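Local coordinates for uncharacterized protein (Bacteroides vulgatus, PDB 4Q88) that is of unknown function but belongs to glycoside hydrolase family 88 and probably acts as a hydrolase on glycosidic substrates, at residues I20-Q25 / L54-Y60; Y27-P33 / D59-Y63; K135-W139 / Q170-T175. All coordinates share one frame; numbering follows the deposited sequence. Where two conformers were deposited one is given.

In the fold
The chain is mostly helical, consistent with the (alpha/alpha)6 barrel expected for the six-hairpin clan, and the three contacts join neighbouring helices or their loops. Contacts 1 and 2 overlap: both pair helix 13-30 with helix 58-70, contact 1 also using the end of helix 39-55. Their centres lie about 9 Å apart and they share D59 and Y60; Y60 serves contact 1 with its ring and hydroxyl and contact 2 with ring carbons beside Q28. Contact 3, between the loop after helix 117-132 and helix 163-179, lies across the chain's centre, about 35 Å from the other two, centre to centre. A 1,2-ethanediol, probably from the crystallisation liquor, sits beside it. No catalytic residue is assigned in these contacts.

Contact 1: residues I20-Q25 / L54-Y60; sequences IHRVNQ and LTGNKDY
Y60 reaches from the start of helix 58-70 to helix 13-30, where H21 and Q25 meet its hydroxyl and N24 covers a face of its ring. H21 comes in at about a right angle and meets the phenol at the edge: its ND1 lies 2.7 Å from Y60 OH in a nearly straight hydrogen bond (168°), and either atom could be the donor. The two rings touch rim to rim, planes 33° apart, with neither over the other's face. On the same hydroxyl, Q25 NE2 donates a more bent bond of 3.0 Å to Y60 OH, which lies tilted out of the glutamine amide plane, while Q25 CG lies in the plane of the phenol ring at its edge. With CG next to its own backbone N (chi1 -73°), the extended Q25 chain brings its amide back to the hydroxyl, which is thus held by two side chains one helical turn apart.

N24 works on a face instead. Its ND2 stands 3.4 Å above the centre of the Y60 ring, the amide turned steeply against it, and is fixed there by N48 OD1, while N24 OD1 pairs with Y44 OH. N57 CG covers the opposite face toward the rim, so the ring is sandwiched between two asparagines. N57 also caps the helix that carries Y60: Y60 N donates to N57 OD1 at 2.9 Å. Just before it, T55 OG1, also bonded to V51 O, accepts from N57 N, and T55 CG2 faces H21 CE1 at 4.1 Å. One residue earlier on each segment, I20 CD1 meets L54 CD2 at 3.7 Å. The arrangement is a tight turn between consecutive helices 39-55 and 58-70, with an ST turn and an asparagine N-cap, packed on helix 13-30.

Contact 2: residues Y27-P33 / D59-Y63; sequences YQSMHKP and DYLQY
Q28 and P33 hold the ring of Y63 between them, and this sandwich is the tight part of the contact. The Q28 amide is stacked almost parallel to the ring (planes 6° apart), the two side chains running in opposite directions, with Q28 CG 3.6 Å from the ring centroid. On the other face P33 CB stands 3.8 Å from the same centroid, also close to the normal, making a second CH-pi contact. Y63 CG lies anti to the backbone N (chi1 -170°), which sends the phenol out between these two residues. Q28 OE1 also comes within 3.4 Å of Y60 CD1, while Q28 NE2 is engaged by Y44 OH of helix 39-55.

The far end of the ring is polar and water-bridged. Y63 OH donates a short bond to H31 O, 2.7 Å, from above the carbonyl plane, and a water donates to Y63 OH and K32 O. Looser are its weak link to Y27 OH and the exposed K32, which contributes its carbonyl. Y27 comes nearest with CE2, 3.6 Å from Y63 OH. A tyrosine of helix 58-70 thus packs, by CH-pi contacts and a hydrogen bond, against the end of helix 13-30 and the residues after it.

Contact 3: residues K135-W139 / Q170-T175; sequences KLDYW and QYLTVT. With EDO (1,2-ethanediol), chain E.
Three aromatic rings meet in succession here, although one side of the contact is an irregular loop. Y171, on helix 163-179, is the middle one: its ring takes the edge of Y138 toward its face in an offset edge-to-face contact (planes 64° apart), and turns its own edge to the face of W139, planes 73° apart. Y171 CB also lies over the indole, 3.5 Å from the centroid of the W139 six-membered ring. Y138 and Y171 run side by side in the same direction; Y138 OH bonds to T133 OG1, and helix 144-159 packs against the indole.

Polar bonds fix the loop backbone on the helix. T175 OG1 donates to W139 O at 2.7 Å, in the carbonyl plane and on a lone pair, helped by OG1 standing beside its own backbone N (chi1 -59°). One water accepts a hydrogen bond from W139 N and donates to L136 O and Y171 O; a second joins K135 O to Y171 OH at the phenol's edge. Beside the rings, L136 CB meets V174 CG2 at 3.8 Å, and L136 CD2 lies against Q170, whose OE1 bonds to K167 NZ. A salt bridge, K135 NZ to D137 OD1 at 2.7 Å, braces the loop, and K135 N donates to the ethanediol. Here an aromatic cluster and water bridges join the loop between helices 117-132 and 144-159 to helix 163-179.

Contact 1: residues I20-Q25 / L54-Y60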
loop_
_atom_site.group_PDB
_atom_site.type_symbol
_atom_site.label_atom_id
_atom_site.label_comp_id
_atom_site.label_asym_id
_atom_site.label_seq_id
_atom_site.Cartn_x
_atom_site.Cartn_y
_atom_site.Cartn_z
ATOM N N ILE A 20 6.732 4.844 16.949
ATOM C CA ILE A 20 6.951 5.362 15.610
ATOM C C ILE A 20 8.396 5.794 15.445
ATOM O O ILE A 20 9.083 5.415 14.490
ATOM C CB ILE A 20 5.949 6.489 15.310
ATOM C CG1 ILE A 20 4.551 5.880 15.137
ATOM C CG2 ILE A 20 6.320 7.234 14.051
ATOM C CD1 ILE A 20 3.450 6.910 15.044
ATOM N N HIS A 21 8.887 6.569 16.396
ATOM C CA HIS A 21 10.251 7.035 16.276
ATOM C C HIS A 21 11.279 5.898 16.434
ATOM O O HIS A 21 12.276 5.901 15.735
ATOM C CB HIS A 21 10.511 8.165 17.268
ATOM C CG HIS A 21 9.782 9.416 16.948
ATOM N ND1 HIS A 21 9.988 10.112 15.782
ATOM C CD2 HIS A 21 8.869 10.123 17.648
ATOM C CE1 HIS A 21 9.250 11.207 15.786
ATOM N NE2 HIS A 21 8.531 11.216 16.885
ATOM N N ARG A 22 11.031 4.938 17.334
ATOM C CA ARG A 22 11.918 3.777 17.501
ATOM C C ARG A 22 12.092 3.030 16.180
ATOM O O ARG A 22 13.209 2.782 15.700
ATOM C CB ARG A 22 11.364 2.831 18.562
ATOM C CG ARG A 22 12.336 1.730 18.901
ATOM C CD ARG A 22 11.764 0.584 19.701
ATOM N NE ARG A 22 10.633 0.895 20.572
ATOM C CZ ARG A 22 9.754 -0.016 20.978
ATOM N NH1 ARG A 22 9.860 -1.292 20.601
ATOM N NH2 ARG A 22 8.729 0.342 21.727
ATOM N N VAL A 23 10.958 2.715 15.551
ATOM C CA VAL A 23 10.954 1.982 14.264
ATOM C C VAL A 23 11.603 2.768 13.144
ATOM O O VAL A 23 12.439 2.233 12.410
ATOM C CB VAL A 23 9.512 1.579 13.869
ATOM C CG1 VAL A 23 9.432 1.003 12.458
ATOM C CG2 VAL A 23 8.938 0.626 14.894
ATOM N N ASN A 24 11.257 4.049 13.037
ATOM C CA ASN A 24 11.739 4.830 11.920
ATOM C C ASN A 24 13.212 5.170 12.086
ATOM O O ASN A 24 13.951 5.157 11.102
ATOM C CB ASN A 24 10.902 6.091 11.675
ATOM C CG ASN A 24 10.786 6.422 10.190
ATOM O OD1 ASN A 24 10.899 5.527 9.324
ATOM N ND2 ASN A 24 10.600 7.699 9.875
ATOM N N GLN A 25 13.637 5.472 13.313
ATOM C CA GLN A 25 15.052 5.778 13.542
ATOM C C GLN A 25 15.941 4.588 13.335
ATOM O O GLN A 25 17.004 4.731 12.753
ATOM C CB GLN A 25 15.274 6.402 14.895
ATOM C CG GLN A 25 14.747 7.813 14.848
ATOM C CD GLN A 25 14.661 8.481 16.187
ATOM O OE1 GLN A 25 15.244 8.021 17.173
ATOM N NE2 GLN A 25 13.918 9.590 16.232
ATOM N N LEU A 54 2.557 13.406 10.228
ATOM C CA LEU A 54 2.095 13.299 11.608
ATOM C C LEU A 54 2.991 14.105 12.527
ATOM O O LEU A 54 2.509 14.624 13.526
ATOM C CB LEU A 54 2.138 11.857 12.094
ATOM C CG LEU A 54 1.614 11.570 13.477
ATOM C CD1 LEU A 54 0.101 11.698 13.524
ATOM C CD2 LEU A 54 2.055 10.169 13.884
ATOM N N THR A 55 4.263 14.209 12.191
ATOM C CA THR A 55 5.260 14.703 13.145
ATOM C C THR A 55 6.000 15.970 12.743
ATOM O O THR A 55 6.611 16.640 13.582
ATOM C CB THR A 55 6.361 13.641 13.441
ATOM O OG1 THR A 55 7.193 13.444 12.284
ATOM C CG2 THR A 55 5.777 12.320 13.959
ATOM N N GLY A 56 6.032 16.273 11.466
ATOM C CA GLY A 56 6.821 17.373 10.970
ATOM C C GLY A 56 8.316 17.248 11.086
ATOM O O GLY A 56 9.032 18.244 10.980
ATOM N N ASN A 57 8.811 16.036 11.265
ATOM C CA ASN A 57 10.207 15.820 11.569
ATOM C C ASN A 57 11.069 16.136 10.349
ATOM O O ASN A 57 10.959 15.486 9.313
ATOM C CB ASN A 57 10.423 14.391 12.081
ATOM C CG ASN A 57 11.862 14.118 12.491
ATOM O OD1 ASN A 57 12.773 14.213 11.687
ATOM N ND2 ASN A 57 12.063 13.756 13.752
ATOM N N LYS A 58 11.952 17.147 10.449
ATOM C CA LYS A 58 12.747 17.544 9.275
ATOM C C LYS A 58 13.852 16.582 8.879
ATOM O O LYS A 58 14.229 16.562 7.726
ATOM C CB LYS A 58 13.320 18.966 9.430
ATOM C CG LYS A 58 12.263 20.050 9.286
ATOM C CD LYS A 58 12.839 21.420 9.677
ATOM C CE LYS A 58 11.813 22.548 9.585
ATOM N NZ LYS A 58 10.851 22.569 10.731
ATOM N N ASP A 59 14.370 15.785 9.811
ATOM C CA ASP A 59 15.367 14.755 9.463
ATOM C C ASP A 59 14.727 13.628 8.633
ATOM O O ASP A 59 15.307 13.123 7.679
ATOM C CB ASP A 59 15.985 14.166 10.738
ATOM C CG ASP A 59 16.840 15.196 11.494
ATOM O OD1 ASP A 59 17.431 16.084 10.855
ATOM O OD2 ASP A 59 16.860 15.144 12.718
ATOM N N TYR A 60 13.520 13.244 9.010
ATOM C CA TYR A 60 12.811 12.191 8.280
ATOM C C TYR A 60 12.500 12.705 6.886
ATOM O O TYR A 60 12.670 12.005 5.907
ATOM C CB TYR A 60 11.514 11.762 8.984
ATOM C CG TYR A 60 11.647 11.105 10.330
ATOM C CD1 TYR A 60 12.831 10.491 10.755
ATOM C CD2 TYR A 60 10.562 11.021 11.152
ATOM C CE1 TYR A 60 12.911 9.874 12.003
ATOM C CE2 TYR A 60 10.640 10.428 12.388
ATOM C CZ TYR A 60 11.821 9.861 12.813
ATOM O OH TYR A 60 11.870 9.289 14.066
#

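Contact 2: residues Y27-P33 / D59-Y63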
loop_
_atom_site.group_PDB
_atom_site.type_symbol
_atom_site.label_atom_id
_atom_site.label_comp_id
_atom_site.label_asym_id
_atom_site.label_seq_id
_atom_site.Cartn_x
_atom_site.Cartn_y
_atom_site.Cartn_z
ATOM N N TYR A 27 15.377 2.124 11.255
ATOM C CA TYR A 27 15.498 1.890 9.817
ATOM C C TYR A 27 16.453 2.906 9.146
ATOM O O TYR A 27 17.357 2.521 8.395
ATOM C CB TYR A 27 14.104 1.903 9.143
ATOM C CG TYR A 27 14.217 1.580 7.708
ATOM C CD1 TYR A 27 14.265 0.262 7.289
ATOM C CD2 TYR A 27 14.324 2.572 6.765
ATOM C CE1 TYR A 27 14.428 -0.052 5.962
ATOM C CE2 TYR A 27 14.487 2.274 5.434
ATOM C CZ TYR A 27 14.524 0.956 5.041
ATOM O OH TYR A 27 14.673 0.636 3.717
ATOM N N GLN A 28 16.284 4.201 9.450
ATOM C CA GLN A 28 17.095 5.226 8.805
ATOM C C GLN A 28 18.552 5.201 9.271
ATOM O O GLN A 28 19.444 5.548 8.495
ATOM C CB GLN A 28 16.487 6.627 8.984
ATOM C CG GLN A 28 15.127 6.740 8.305
ATOM C CD GLN A 28 14.535 8.127 8.294
ATOM O OE1 GLN A 28 15.150 9.098 8.729
ATOM N NE2 GLN A 28 13.336 8.235 7.735
ATOM N N SER A 29 18.801 4.762 10.507
ATOM C CA SER A 29 20.180 4.696 11.002
ATOM C C SER A 29 20.900 3.530 10.346
ATOM O O SER A 29 22.096 3.598 10.108
ATOM C CB SER A 29 20.227 4.560 12.535
ATOM O OG SER A 29 19.764 3.288 12.957
HETATM N N MSE A 30 20.160 2.467 10.035
HETATM C CA MSE A 30 20.729 1.251 9.462
HETATM C C MSE A 30 20.873 1.276 7.965
HETATM O O MSE A 30 21.719 0.589 7.425
HETATM C CB MSE A 30 19.850 0.041 9.761
HETATM C CG MSE A 30 20.097 -0.570 11.136
HETATM SE SE MSE A 30 18.841 -2.077 11.356
HETATM C CE MSE A 30 19.459 -3.290 9.925
ATOM N N HIS A 31 20.050 2.055 7.268
ATOM C CA HIS A 31 20.008 2.033 5.816
ATOM C C HIS A 31 20.188 3.427 5.226
ATOM O O HIS A 31 19.446 4.344 5.546
ATOM C CB HIS A 31 18.643 1.462 5.357
ATOM C CG HIS A 31 18.366 0.090 5.873
ATOM N ND1 HIS A 31 18.823 -1.043 5.236
ATOM C CD2 HIS A 31 17.731 -0.339 6.990
ATOM C CE1 HIS A 31 18.456 -2.112 5.923
ATOM N NE2 HIS A 31 17.792 -1.711 6.990
ATOM N N LYS A 32 21.163 3.573 4.332
ATOM C CA LYS A 32 21.374 4.833 3.649
ATOM C C LYS A 32 20.230 5.083 2.688
ATOM O O LYS A 32 19.683 4.144 2.134
ATOM C CB LYS A 32 22.708 4.814 2.890
ATOM C CG LYS A 32 22.714 3.904 1.670
ATOM C CD LYS A 32 24.099 3.846 1.034
ATOM C CE LYS A 32 24.123 2.874 -0.131
ATOM N NZ LYS A 32 25.059 3.377 -1.173
ATOM N N PRO A 33 19.882 6.356 2.474
ATOM C CA PRO A 33 18.773 6.636 1.565
ATOM C C PRO A 33 19.086 6.472 0.099
ATOM O O PRO A 33 18.162 6.427 -0.707
ATOM C CB PRO A 33 18.409 8.083 1.871
ATOM C CG PRO A 33 19.609 8.673 2.522
ATOM C CD PRO A 33 20.310 7.556 3.219
ATOM N N ASP A 59 14.370 15.785 9.811
ATOM C CA ASP A 59 15.367 14.755 9.463
ATOM C C ASP A 59 14.727 13.628 8.633
ATOM O O ASP A 59 15.307 13.123 7.679
ATOM C CB ASP A 59 15.985 14.166 10.738
ATOM C CG ASP A 59 16.840 15.196 11.494
ATOM O OD1 ASP A 59 17.431 16.084 10.855
ATOM O OD2 ASP A 59 16.860 15.144 12.718
ATOM N N TYR A 60 13.520 13.244 9.010
ATOM C CA TYR A 60 12.811 12.191 8.280
ATOM C C TYR A 60 12.500 12.705 6.886
ATOM O O TYR A 60 12.670 12.005 5.907
ATOM C CB TYR A 60 11.514 11.762 8.984
ATOM C CG TYR A 60 11.647 11.105 10.330
ATOM C CD1 TYR A 60 12.831 10.491 10.755
ATOM C CD2 TYR A 60 10.562 11.021 11.152
ATOM C CE1 TYR A 60 12.911 9.874 12.003
ATOM C CE2 TYR A 60 10.640 10.428 12.388
ATOM C CZ TYR A 60 11.821 9.861 12.813
ATOM O OH TYR A 60 11.870 9.289 14.066
ATOM N N LEU A 61 12.127 13.974 6.777
ATOM C CA LEU A 61 11.856 14.558 5.463
ATOM C C LEU A 61 13.103 14.519 4.573
ATOM O O LEU A 61 13.056 14.186 3.384
ATOM C CB LEU A 61 11.363 15.998 5.611
ATOM C CG LEU A 61 10.814 16.628 4.330
ATOM C CD1 LEU A 61 9.509 15.913 3.995
ATOM C CD2 LEU A 61 10.622 18.140 4.589
ATOM N N GLN A 62 14.241 14.864 5.163
ATOM C CA GLN A 62 15.473 14.923 4.420
ATOM C C GLN A 62 15.876 13.532 3.972
ATOM O O GLN A 62 16.539 13.394 2.934
ATOM C CB GLN A 62 16.606 15.486 5.297
ATOM C CG GLN A 62 17.864 15.813 4.480
ATOM C CD GLN A 62 17.590 16.914 3.476
ATOM O OE1 GLN A 62 16.946 17.892 3.802
ATOM N NE2 GLN A 62 18.050 16.752 2.255
ATOM N N TYR A 63 15.485 12.498 4.715
ATOM C CA TYR A 63 15.778 11.119 4.258
ATOM C C TYR A 63 15.082 10.819 2.914
ATOM O O TYR A 63 15.700 10.221 1.994
ATOM C CB TYR A 63 15.411 10.107 5.341
ATOM C CG TYR A 63 15.873 8.695 5.117
ATOM C CD1 TYR A 63 15.057 7.787 4.463
ATOM C CD2 TYR A 63 17.089 8.232 5.622
ATOM C CE1 TYR A 63 15.451 6.478 4.260
ATOM C CE2 TYR A 63 17.508 6.907 5.404
ATOM C CZ TYR A 63 16.664 6.033 4.716
ATOM O OH TYR A 63 16.994 4.713 4.513
HETATM O O HOH W 1 16.638 3.167 2.517
#

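Contact 3: residues K135-W139 / Q170-T175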
loop_
_atom_site.group_PDB
_atom_site.type_symbol
_atom_site.label_atom_id
_atom_site.label_comp_id
_atom_site.label_asym_id
_atom_site.label_seq_id
_atom_site.Cartn_x
_atom_site.Cartn_y
_atom_site.Cartn_z
ATOM N N LYS A 135 -4.031 1.165 -24.455
ATOM C CA LYS A 135 -3.958 0.051 -23.491
ATOM C C LYS A 135 -4.580 0.408 -22.134
ATOM O O LYS A 135 -4.394 1.533 -21.617
ATOM C CB LYS A 135 -2.497 -0.294 -23.287
ATOM C CG LYS A 135 -2.212 -1.447 -22.351
ATOM C CD LYS A 135 -0.720 -1.764 -22.386
ATOM C CE LYS A 135 -0.322 -2.783 -21.336
ATOM N NZ LYS A 135 -0.728 -4.167 -21.726
ATOM N N LEU A 136 -5.370 -0.538 -21.595
ATOM C CA LEU A 136 -6.066 -0.327 -20.363
ATOM C C LEU A 136 -5.667 -1.259 -19.220
ATOM O O LEU A 136 -6.109 -1.018 -18.100
ATOM C CB LEU A 136 -7.556 -0.410 -20.549
ATOM C CG LEU A 136 -8.151 0.506 -21.659
ATOM C CD1 LEU A 136 -9.619 0.211 -21.872
ATOM C CD2 LEU A 136 -7.923 1.962 -21.302
ATOM N N ASP A 137 -4.971 -2.367 -19.528
ATOM C CA ASP A 137 -4.721 -3.399 -18.551
ATOM C C ASP A 137 -3.354 -3.250 -17.900
ATOM O O ASP A 137 -2.636 -4.216 -17.669
ATOM C CB ASP A 137 -4.913 -4.788 -19.190
ATOM C CG ASP A 137 -3.924 -5.061 -20.315
ATOM O OD1 ASP A 137 -3.300 -4.144 -20.873
ATOM O OD2 ASP A 137 -3.746 -6.253 -20.634
ATOM N N TYR A 138 -3.007 -2.029 -17.535
ATOM C CA TYR A 138 -1.757 -1.765 -16.855
ATOM C C TYR A 138 -1.677 -2.320 -15.427
ATOM O O TYR A 138 -0.566 -2.530 -14.922
ATOM C CB TYR A 138 -1.500 -0.256 -16.810
ATOM C CG TYR A 138 -1.032 0.329 -18.152
ATOM C CD1 TYR A 138 0.299 0.154 -18.569
ATOM C CD2 TYR A 138 -1.892 1.054 -18.986
ATOM C CE1 TYR A 138 0.738 0.668 -19.772
ATOM C CE2 TYR A 138 -1.472 1.551 -20.180
ATOM C CZ TYR A 138 -0.156 1.373 -20.585
ATOM O OH TYR A 138 0.273 1.891 -21.771
ATOM N N TRP A 139 -2.825 -2.472 -14.759
ATOM C CA TRP A 139 -2.854 -2.845 -13.330
ATOM C C TRP A 139 -3.372 -4.291 -13.312
ATOM O O TRP A 139 -4.484 -4.598 -12.875
ATOM C CB TRP A 139 -3.793 -1.882 -12.557
ATOM C CG TRP A 139 -3.322 -0.488 -12.556
ATOM C CD1 TRP A 139 -2.087 -0.028 -12.953
ATOM C CD2 TRP A 139 -4.049 0.641 -12.110
ATOM N NE1 TRP A 139 -2.020 1.332 -12.790
ATOM C CE2 TRP A 139 -3.226 1.764 -12.293
ATOM C CE3 TRP A 139 -5.352 0.818 -11.596
ATOM C CZ2 TRP A 139 -3.621 3.044 -11.937
ATOM C CZ3 TRP A 139 -5.759 2.121 -11.289
ATOM C CH2 TRP A 139 -4.910 3.201 -11.455
ATOM N N GLN A 170 -10.795 3.971 -15.172
ATOM C CA GLN A 170 -10.752 3.089 -16.297
ATOM C C GLN A 170 -9.794 1.911 -16.029
ATOM O O GLN A 170 -10.159 0.764 -16.258
ATOM C CB GLN A 170 -10.383 3.859 -17.530
ATOM C CG GLN A 170 -10.435 3.019 -18.766
ATOM C CD GLN A 170 -10.282 3.843 -20.018
ATOM O OE1 GLN A 170 -9.462 4.765 -20.097
ATOM N NE2 GLN A 170 -11.048 3.482 -21.019
ATOM N N TYR A 171 -8.598 2.204 -15.505
ATOM C CA TYR A 171 -7.652 1.141 -15.160
ATOM C C TYR A 171 -8.176 0.234 -14.043
ATOM O O TYR A 171 -7.983 -0.977 -14.076
ATOM C CB TYR A 171 -6.271 1.711 -14.798
ATOM C CG TYR A 171 -5.554 2.517 -15.878
ATOM C CD1 TYR A 171 -5.821 2.336 -17.239
ATOM C CD2 TYR A 171 -4.588 3.438 -15.531
ATOM C CE1 TYR A 171 -5.128 3.055 -18.231
ATOM C CE2 TYR A 171 -3.912 4.177 -16.495
ATOM C CZ TYR A 171 -4.185 3.984 -17.853
ATOM O OH TYR A 171 -3.469 4.679 -18.823
ATOM N N LEU A 172 -8.806 0.809 -13.029
ATOM C CA LEU A 172 -9.327 0.012 -11.902
ATOM C C LEU A 172 -10.443 -0.894 -12.395
ATOM O O LEU A 172 -10.502 -2.068 -12.013
ATOM C CB LEU A 172 -9.821 0.900 -10.790
ATOM C CG LEU A 172 -10.709 0.218 -9.745
ATOM C CD1 LEU A 172 -9.872 -0.778 -8.981
ATOM C CD2 LEU A 172 -11.312 1.287 -8.828
ATOM N N THR A 173 -11.226 -0.417 -13.351
ATOM C CA THR A 173 -12.305 -1.245 -13.921
ATOM C C THR A 173 -11.743 -2.494 -14.548
ATOM O O THR A 173 -12.329 -3.576 -14.413
ATOM C CB THR A 173 -13.152 -0.441 -14.944
ATOM O OG1 THR A 173 -13.789 0.607 -14.239
ATOM C CG2 THR A 173 -14.214 -1.276 -15.534
ATOM N N VAL A 174 -10.601 -2.393 -15.218
ATOM C CA VAL A 174 -9.965 -3.552 -15.813
ATOM C C VAL A 174 -9.400 -4.505 -14.739
ATOM O O VAL A 174 -9.522 -5.726 -14.836
ATOM C CB VAL A 174 -8.910 -3.139 -16.856
ATOM C CG1 VAL A 174 -8.175 -4.357 -17.400
ATOM C CG2 VAL A 174 -9.595 -2.463 -18.047
ATOM N N THR A 175 -8.772 -3.958 -13.718
ATOM C CA THR A 175 -8.306 -4.760 -12.582
ATOM C C THR A 175 -9.462 -5.575 -12.017
ATOM O O THR A 175 -9.337 -6.812 -11.822
ATOM C CB THR A 175 -7.711 -3.864 -11.485
ATOM O OG1 THR A 175 -6.603 -3.105 -12.034
ATOM C CG2 THR A 175 -7.279 -4.738 -10.259
HETATM C C1 EDO E . -0.751 2.530 -28.149
HETATM O O1 EDO E . -1.777 3.514 -28.252
HETATM C C2 EDO E . -1.369 1.206 -27.757
HETATM O O2 EDO E . -1.462 0.981 -26.314
HETATM O O HOH W 2 -4.581 4.193 -21.322
HETATM O O HOH W 3 -5.678 -1.908 -15.486
#